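Local coordinates for endoribonuclease YbeY (Aquifex aeolicus, PDB 1OZ9), which is probably a zinc-dependent, single-strand-specific endoribonuclease that serves in maturation of the 16S rRNA 3' end and in ribosome quality control, at residues A[8-17]-A[38-49]. Sequence-based numbering, arbitrary orientation.
Sequences KNRVLVKLKK and LNNVELSVYITD
L38 O accepts a hydrogen bond from N9 ND2 (3.1 Å), the donor standing above the carbonyl plane, while OD1 of the same amide takes the N-H of V41 on an in-plane lone pair (3.0 Å). With CG anti to the carbonyl carbon (chi1 -65°), the N9 amide lies alongside V41 and reaches both partners; an alanine here would probably leave V41 N without its acceptor and the 38-40 turn less firmly held. N39 OD1 accepts a hydrogen bond from K8 NZ (2.6 Å). From V41 to I47 backbone bonds to R10, L12, K14 and K16 make a parallel ladder. E42 OE2 bridges to R10 NH1 (3.3 Å), carboxylate and guanidinium nearly perpendicular, and also bonds Y81 OH; L12 CD1 lies against CD of E42. On the opposite face L43 and V45 lie beside V11 and V13; V11 packs on helix 22-35 and L43 on helix 105-120, which carries the predicted zinc ligands H115 and H119. The Y46 ring presents CD1, at its edge, to K14 O (3.1 Å), and its hydroxyl bonds E52. I47 CG1 presses on L15 CD2, and I47 O accepts from both K16 N and K17 N. Strands 10-15 and 41-48, joined through helix 22-35, make a classic beta-alpha-beta unit in this metalloproteinase-like fold.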
ATOM      1  N   LYS A   8      18.299   4.498   4.796  1.00 24.83           N
ATOM      2  CA  LYS A   8      17.935   3.095   4.371  1.00 25.18           C
ATOM      3  C   LYS A   8      17.069   3.097   3.121  1.00 22.62           C
ATOM      4  O   LYS A   8      17.563   2.839   2.039  1.00 22.23           O
ATOM      5  CB  LYS A   8      17.223   2.341   5.486  1.00 26.91           C
ATOM      6  CG  LYS A   8      18.176   1.425   6.272  1.00 29.27           C
ATOM      7  CD  LYS A   8      18.806   0.411   5.334  1.00 34.75           C
ATOM      8  CE  LYS A   8      20.080  -0.181   5.931  1.00 35.93           C
ATOM      9  NZ  LYS A   8      20.525  -1.396   5.194  1.00 37.91           N
ATOM     10  N   ASN A   9      15.793   3.402   3.287  1.00 21.21           N
ATOM     11  CA  ASN A   9      14.876   3.582   2.163  1.00 19.79           C
ATOM     12  C   ASN A   9      14.254   4.958   2.249  1.00 19.72           C
ATOM     13  O   ASN A   9      14.313   5.619   3.283  1.00 19.78           O
ATOM     14  CB  ASN A   9      13.764   2.531   2.156  1.00 19.11           C
ATOM     15  CG  ASN A   9      14.313   1.171   1.931  1.00 19.27           C
ATOM     16  OD1 ASN A   9      14.992   0.910   0.912  1.00 16.80           O
ATOM     17  ND2 ASN A   9      14.099   0.298   2.897  1.00 17.04           N
ATOM     18  N   ARG A  10      13.669   5.413   1.161  1.00 18.60           N
ATOM     19  CA  ARG A  10      13.104   6.764   1.200  1.00 18.61           C
ATOM     20  C   ARG A  10      11.634   6.606   1.067  1.00 18.20           C
ATOM     21  O   ARG A  10      11.145   6.210  -0.003  1.00 17.47           O
ATOM     22  CB  ARG A  10      13.638   7.589   0.027  1.00 18.12           C
ATOM     23  CG  ARG A  10      13.068   9.030   0.008  1.00 16.41           C
ATOM     24  CD  ARG A  10      13.833   9.881  -0.917  1.00 16.27           C
ATOM     25  NE  ARG A  10      13.549  11.308  -0.974  1.00 12.60           N
ATOM     26  CZ  ARG A  10      13.700  11.980  -2.124  1.00 17.22           C
ATOM     27  NH1 ARG A  10      14.010  11.301  -3.231  1.00 15.20           N
ATOM     28  NH2 ARG A  10      13.495  13.275  -2.194  1.00 15.15           N
ATOM     29  N   VAL A  11      10.918   6.809   2.169  1.00 17.81           N
ATOM     30  CA  VAL A  11       9.471   6.698   2.144  1.00 18.22           C
ATOM     31  C   VAL A  11       8.890   8.109   2.115  1.00 18.76           C
ATOM     32  O   VAL A  11       9.198   8.928   2.993  1.00 17.84           O
ATOM     33  CB  VAL A  11       8.963   5.889   3.353  1.00 18.73           C
ATOM     34  CG1 VAL A  11       7.449   5.909   3.422  1.00 19.93           C
ATOM     35  CG2 VAL A  11       9.399   4.416   3.167  1.00 21.72           C
ATOM     36  N   LEU A  12       8.108   8.409   1.086  1.00 18.36           N
ATOM     37  CA  LEU A  12       7.501   9.730   0.905  1.00 19.10           C
ATOM     38  C   LEU A  12       6.006   9.638   1.134  1.00 18.91           C
ATOM     39  O   LEU A  12       5.283   9.055   0.323  1.00 19.10           O
ATOM     40  CB  LEU A  12       7.754  10.230  -0.515  1.00 18.87           C
ATOM     41  CG  LEU A  12       9.272  10.245  -0.767  1.00 21.55           C
ATOM     42  CD1 LEU A  12       9.614  10.618  -2.206  1.00 24.95           C
ATOM     43  CD2 LEU A  12       9.889  11.232   0.188  1.00 23.32           C
ATOM     44  N   VAL A  13       5.522  10.233   2.203  1.00 17.86           N
ATOM     45  CA  VAL A  13       4.108  10.106   2.497  1.00 18.44           C
ATOM     46  C   VAL A  13       3.418  11.413   2.195  1.00 19.21           C
ATOM     47  O   VAL A  13       3.883  12.475   2.648  1.00 18.30           O
ATOM     48  CB  VAL A  13       3.895   9.790   3.963  1.00 18.62           C
ATOM     49  CG1 VAL A  13       2.376   9.770   4.295  1.00 19.66           C
ATOM     50  CG2 VAL A  13       4.543   8.407   4.303  1.00 18.38           C
ATOM     51  N   LYS A  14       2.321  11.350   1.458  1.00 18.96           N
ATOM     52  CA  LYS A  14       1.546  12.569   1.164  1.00 21.23           C
ATOM     53  C   LYS A  14       0.117  12.369   1.616  1.00 20.95           C
ATOM     54  O   LYS A  14      -0.502  11.367   1.248  1.00 19.71           O
ATOM     55  CB  LYS A  14       1.579  12.863  -0.327  1.00 22.13           C
ATOM     56  CG  LYS A  14       2.934  13.404  -0.762  1.00 28.71           C
ATOM     57  CD  LYS A  14       2.991  13.752  -2.246  1.00 34.60           C
ATOM     58  CE  LYS A  14       3.674  15.107  -2.438  1.00 37.95           C
ATOM     59  NZ  LYS A  14       4.075  15.310  -3.859  1.00 41.52           N
ATOM     60  N   LEU A  15      -0.410  13.298   2.413  1.00 20.03           N
ATOM     61  CA  LEU A  15      -1.771  13.127   2.935  1.00 20.77           C
ATOM     62  C   LEU A  15      -2.703  14.221   2.475  1.00 20.74           C
ATOM     63  O   LEU A  15      -2.469  15.421   2.753  1.00 20.31           O
ATOM     64  CB  LEU A  15      -1.764  13.125   4.475  1.00 20.80           C
ATOM     65  CG  LEU A  15      -0.755  12.192   5.170  1.00 22.51           C
ATOM     66  CD1 LEU A  15      -0.749  12.371   6.686  1.00 21.64           C
ATOM     67  CD2 LEU A  15      -1.076  10.752   4.840  1.00 19.84           C
ATOM     68  N   LYS A  16      -3.733  13.816   1.749  1.00 19.81           N
ATOM     69  CA  LYS A  16      -4.850  14.711   1.454  1.00 20.33           C
ATOM     70  C   LYS A  16      -5.853  14.496   2.585  1.00 19.46           C
ATOM     71  O   LYS A  16      -6.515  15.425   3.022  1.00 19.34           O
ATOM     72  CB  LYS A  16      -5.501  14.388   0.099  1.00 20.55           C
ATOM     73  CG  LYS A  16      -6.658  15.355  -0.246  1.00 25.48           C
ATOM     74  CD  LYS A  16      -7.318  15.091  -1.604  1.00 29.71           C
ATOM     75  CE  LYS A  16      -8.407  16.126  -1.840  1.00 32.98           C
ATOM     76  NZ  LYS A  16      -8.811  16.230  -3.272  1.00 35.83           N
ATOM     77  N   LYS A  17      -5.968  13.258   3.055  1.00 19.29           N
ATOM     78  CA  LYS A  17      -6.848  12.919   4.186  1.00 18.42           C
ATOM     79  C   LYS A  17      -5.936  12.585   5.365  1.00 17.79           C
ATOM     80  O   LYS A  17      -4.936  11.885   5.190  1.00 16.71           O
ATOM     81  CB  LYS A  17      -7.731  11.739   3.822  1.00 18.80           C
ATOM     82  CG  LYS A  17      -8.792  12.113   2.839  1.00 20.17           C
ATOM     83  CD  LYS A  17      -9.776  13.099   3.458  1.00 24.37           C
ATOM     84  CE  LYS A  17     -11.090  13.092   2.692  1.00 27.15           C
ATOM     85  NZ  LYS A  17     -12.093  14.108   3.175  1.00 26.76           N
ATOM     86  N   LEU A  38      14.496  -4.858   1.643  1.00 16.27           N
ATOM     87  CA  LEU A  38      14.795  -3.895   0.586  1.00 16.51           C
ATOM     88  C   LEU A  38      15.668  -2.795   1.121  1.00 17.47           C
ATOM     89  O   LEU A  38      15.476  -2.368   2.253  1.00 16.29           O
ATOM     90  CB  LEU A  38      13.513  -3.269   0.050  1.00 16.01           C
ATOM     91  CG  LEU A  38      12.717  -4.283  -0.788  1.00 17.92           C
ATOM     92  CD1 LEU A  38      11.281  -3.810  -1.008  1.00 19.23           C
ATOM     93  CD2 LEU A  38      13.437  -4.424  -2.140  1.00 17.95           C
ATOM     94  N   ASN A  39      16.608  -2.336   0.299  1.00 17.58           N
ATOM     95  CA  ASN A  39      17.516  -1.272   0.690  1.00 19.48           C
ATOM     96  C   ASN A  39      17.644  -0.287  -0.470  1.00 18.51           C
ATOM     97  O   ASN A  39      17.639  -0.679  -1.642  1.00 18.70           O
ATOM     98  CB  ASN A  39      18.916  -1.865   1.012  1.00 20.71           C
ATOM     99  CG  ASN A  39      18.902  -2.881   2.180  1.00 26.71           C
ATOM    100  OD1 ASN A  39      19.000  -2.500   3.362  1.00 33.52           O
ATOM    101  ND2 ASN A  39      18.841  -4.192   1.844  1.00 31.27           N
ATOM    102  N   ASN A  40      17.771   0.988  -0.162  1.00 18.99           N
ATOM    103  CA  ASN A  40      17.914   1.980  -1.207  1.00 19.65           C
ATOM    104  C   ASN A  40      16.812   2.064  -2.254  1.00 18.46           C
ATOM    105  O   ASN A  40      17.119   2.211  -3.445  1.00 18.16           O
ATOM    106  CB  ASN A  40      19.170   1.685  -1.953  1.00 20.10           C
ATOM    107  CG  ASN A  40      20.157   2.751  -1.824  1.00 24.92           C
ATOM    108  OD1 ASN A  40      20.159   3.512  -0.844  1.00 29.60           O
ATOM    109  ND2 ASN A  40      21.005   2.859  -2.831  1.00 28.53           N
ATOM    110  N   VAL A  41      15.558   1.959  -1.836  1.00 17.09           N
ATOM    111  CA  VAL A  41      14.471   2.126  -2.756  1.00 17.34           C
ATOM    112  C   VAL A  41      13.618   3.284  -2.301  1.00 16.95           C
ATOM    113  O   VAL A  41      13.689   3.707  -1.141  1.00 17.16           O
ATOM    114  CB  VAL A  41      13.579   0.852  -2.878  1.00 17.34           C
ATOM    115  CG1 VAL A  41      14.438  -0.365  -3.311  1.00 17.44           C
ATOM    116  CG2 VAL A  41      12.873   0.586  -1.559  1.00 18.21           C
ATOM    117  N   GLU A  42      12.823   3.807  -3.220  1.00 16.54           N
ATOM    118  CA  GLU A  42      11.902   4.901  -2.917  1.00 17.43           C
ATOM    119  C   GLU A  42      10.471   4.409  -3.021  1.00 17.92           C
ATOM    120  O   GLU A  42      10.127   3.679  -3.953  1.00 19.02           O
ATOM    121  CB  GLU A  42      12.134   6.085  -3.866  1.00 16.83           C
ATOM    122  CG  GLU A  42      11.172   7.269  -3.637  1.00 16.76           C
ATOM    123  CD  GLU A  42      11.377   8.335  -4.697  1.00 19.71           C
ATOM    124  OE1 GLU A  42      10.434   8.609  -5.477  1.00 17.47           O
ATOM    125  OE2 GLU A  42      12.512   8.865  -4.779  1.00 17.89           O
ATOM    126  N   LEU A  43       9.639   4.777  -2.057  1.00 18.03           N
ATOM    127  CA  LEU A  43       8.243   4.359  -2.067  1.00 18.98           C
ATOM    128  C   LEU A  43       7.424   5.580  -1.722  1.00 19.22           C
ATOM    129  O   LEU A  43       7.749   6.256  -0.743  1.00 20.04           O
ATOM    130  CB  LEU A  43       8.011   3.346  -0.952  1.00 18.54           C
ATOM    131  CG  LEU A  43       6.562   2.993  -0.644  1.00 20.28           C
ATOM    132  CD1 LEU A  43       5.928   2.306  -1.869  1.00 21.36           C
ATOM    133  CD2 LEU A  43       6.491   2.079   0.590  1.00 21.34           C
ATOM    134  N   SER A  44       6.379   5.863  -2.500  1.00 18.52           N
ATOM    135  CA  SER A  44       5.480   6.954  -2.156  1.00 18.72           C
ATOM    136  C   SER A  44       4.152   6.378  -1.664  1.00 18.73           C
ATOM    137  O   SER A  44       3.648   5.400  -2.235  1.00 17.70           O
ATOM    138  CB  SER A  44       5.275   7.897  -3.342  1.00 20.04           C
ATOM    139  OG  SER A  44       6.508   8.561  -3.642  1.00 19.73           O
ATOM    140  N   VAL A  45       3.621   6.956  -0.585  1.00 18.07           N
ATOM    141  CA  VAL A  45       2.324   6.529  -0.072  1.00 18.78           C
ATOM    142  C   VAL A  45       1.388   7.737  -0.070  1.00 18.73           C
ATOM    143  O   VAL A  45       1.740   8.799   0.493  1.00 18.81           O
ATOM    144  CB  VAL A  45       2.437   5.931   1.326  1.00 19.02           C
ATOM    145  CG1 VAL A  45       1.048   5.467   1.815  1.00 19.95           C
ATOM    146  CG2 VAL A  45       3.450   4.748   1.325  1.00 21.35           C
ATOM    147  N   TYR A  46       0.221   7.624  -0.708  1.00 17.26           N
ATOM    148  CA  TYR A  46      -0.707   8.762  -0.751  1.00 18.93           C
ATOM    149  C   TYR A  46      -1.997   8.359  -0.056  1.00 18.78           C
ATOM    150  O   TYR A  46      -2.557   7.312  -0.381  1.00 17.73           O
ATOM    151  CB  TYR A  46      -0.998   9.136  -2.204  1.00 18.84           C
ATOM    152  CG  TYR A  46      -1.832  10.394  -2.452  1.00 23.87           C
ATOM    153  CD1 TYR A  46      -1.816  11.475  -1.578  1.00 24.97           C
ATOM    154  CD2 TYR A  46      -2.618  10.500  -3.605  1.00 25.68           C
ATOM    155  CE1 TYR A  46      -2.563  12.616  -1.836  1.00 25.45           C
ATOM    156  CE2 TYR A  46      -3.362  11.621  -3.874  1.00 26.47           C
ATOM    157  CZ  TYR A  46      -3.337  12.684  -3.001  1.00 27.19           C
ATOM    158  OH  TYR A  46      -4.097  13.798  -3.308  1.00 25.72           O
ATOM    159  N   ILE A  47      -2.451   9.146   0.915  1.00 17.01           N
ATOM    160  CA  ILE A  47      -3.754   8.866   1.534  1.00 17.93           C
ATOM    161  C   ILE A  47      -4.731   9.920   1.009  1.00 17.11           C
ATOM    162  O   ILE A  47      -4.582  11.124   1.286  1.00 17.45           O
ATOM    163  CB  ILE A  47      -3.727   8.941   3.067  1.00 17.40           C
ATOM    164  CG1 ILE A  47      -2.638   8.050   3.678  1.00 19.91           C
ATOM    165  CG2 ILE A  47      -5.118   8.607   3.630  1.00 18.49           C
ATOM    166  CD1 ILE A  47      -2.731   6.538   3.334  1.00 17.66           C
ATOM    167  N   THR A  48      -5.730   9.483   0.249  1.00 16.40           N
ATOM    168  CA  THR A  48      -6.636  10.429  -0.372  1.00 16.58           C
ATOM    169  C   THR A  48      -8.089  10.049  -0.129  1.00 17.17           C
ATOM    170  O   THR A  48      -8.382   9.356   0.857  1.00 16.81           O
ATOM    171  CB  THR A  48      -6.264  10.591  -1.879  1.00 16.88           C
ATOM    172  OG1 THR A  48      -7.069  11.596  -2.486  1.00 16.94           O
ATOM    173  CG2 THR A  48      -6.534   9.304  -2.684  1.00 16.58           C
ATOM    174  N   ASP A  49      -8.989  10.513  -0.989  1.00 17.52           N
ATOM    175  CA  ASP A  49     -10.430  10.276  -0.809  1.00 17.52           C
ATOM    176  C   ASP A  49     -11.030   9.429  -1.924  1.00 17.38           C
ATOM    177  O   ASP A  49     -10.352   9.086  -2.886  1.00 16.12           O
ATOM    178  CB  ASP A  49     -11.204  11.593  -0.713  1.00 18.11           C
ATOM    179  CG  ASP A  49     -11.113  12.438  -1.989  1.00 19.96           C
ATOM    180  OD1 ASP A  49     -10.549  11.994  -3.011  1.00 19.41           O
ATOM    181  OD2 ASP A  49     -11.588  13.590  -2.054  1.00 23.72           O
TER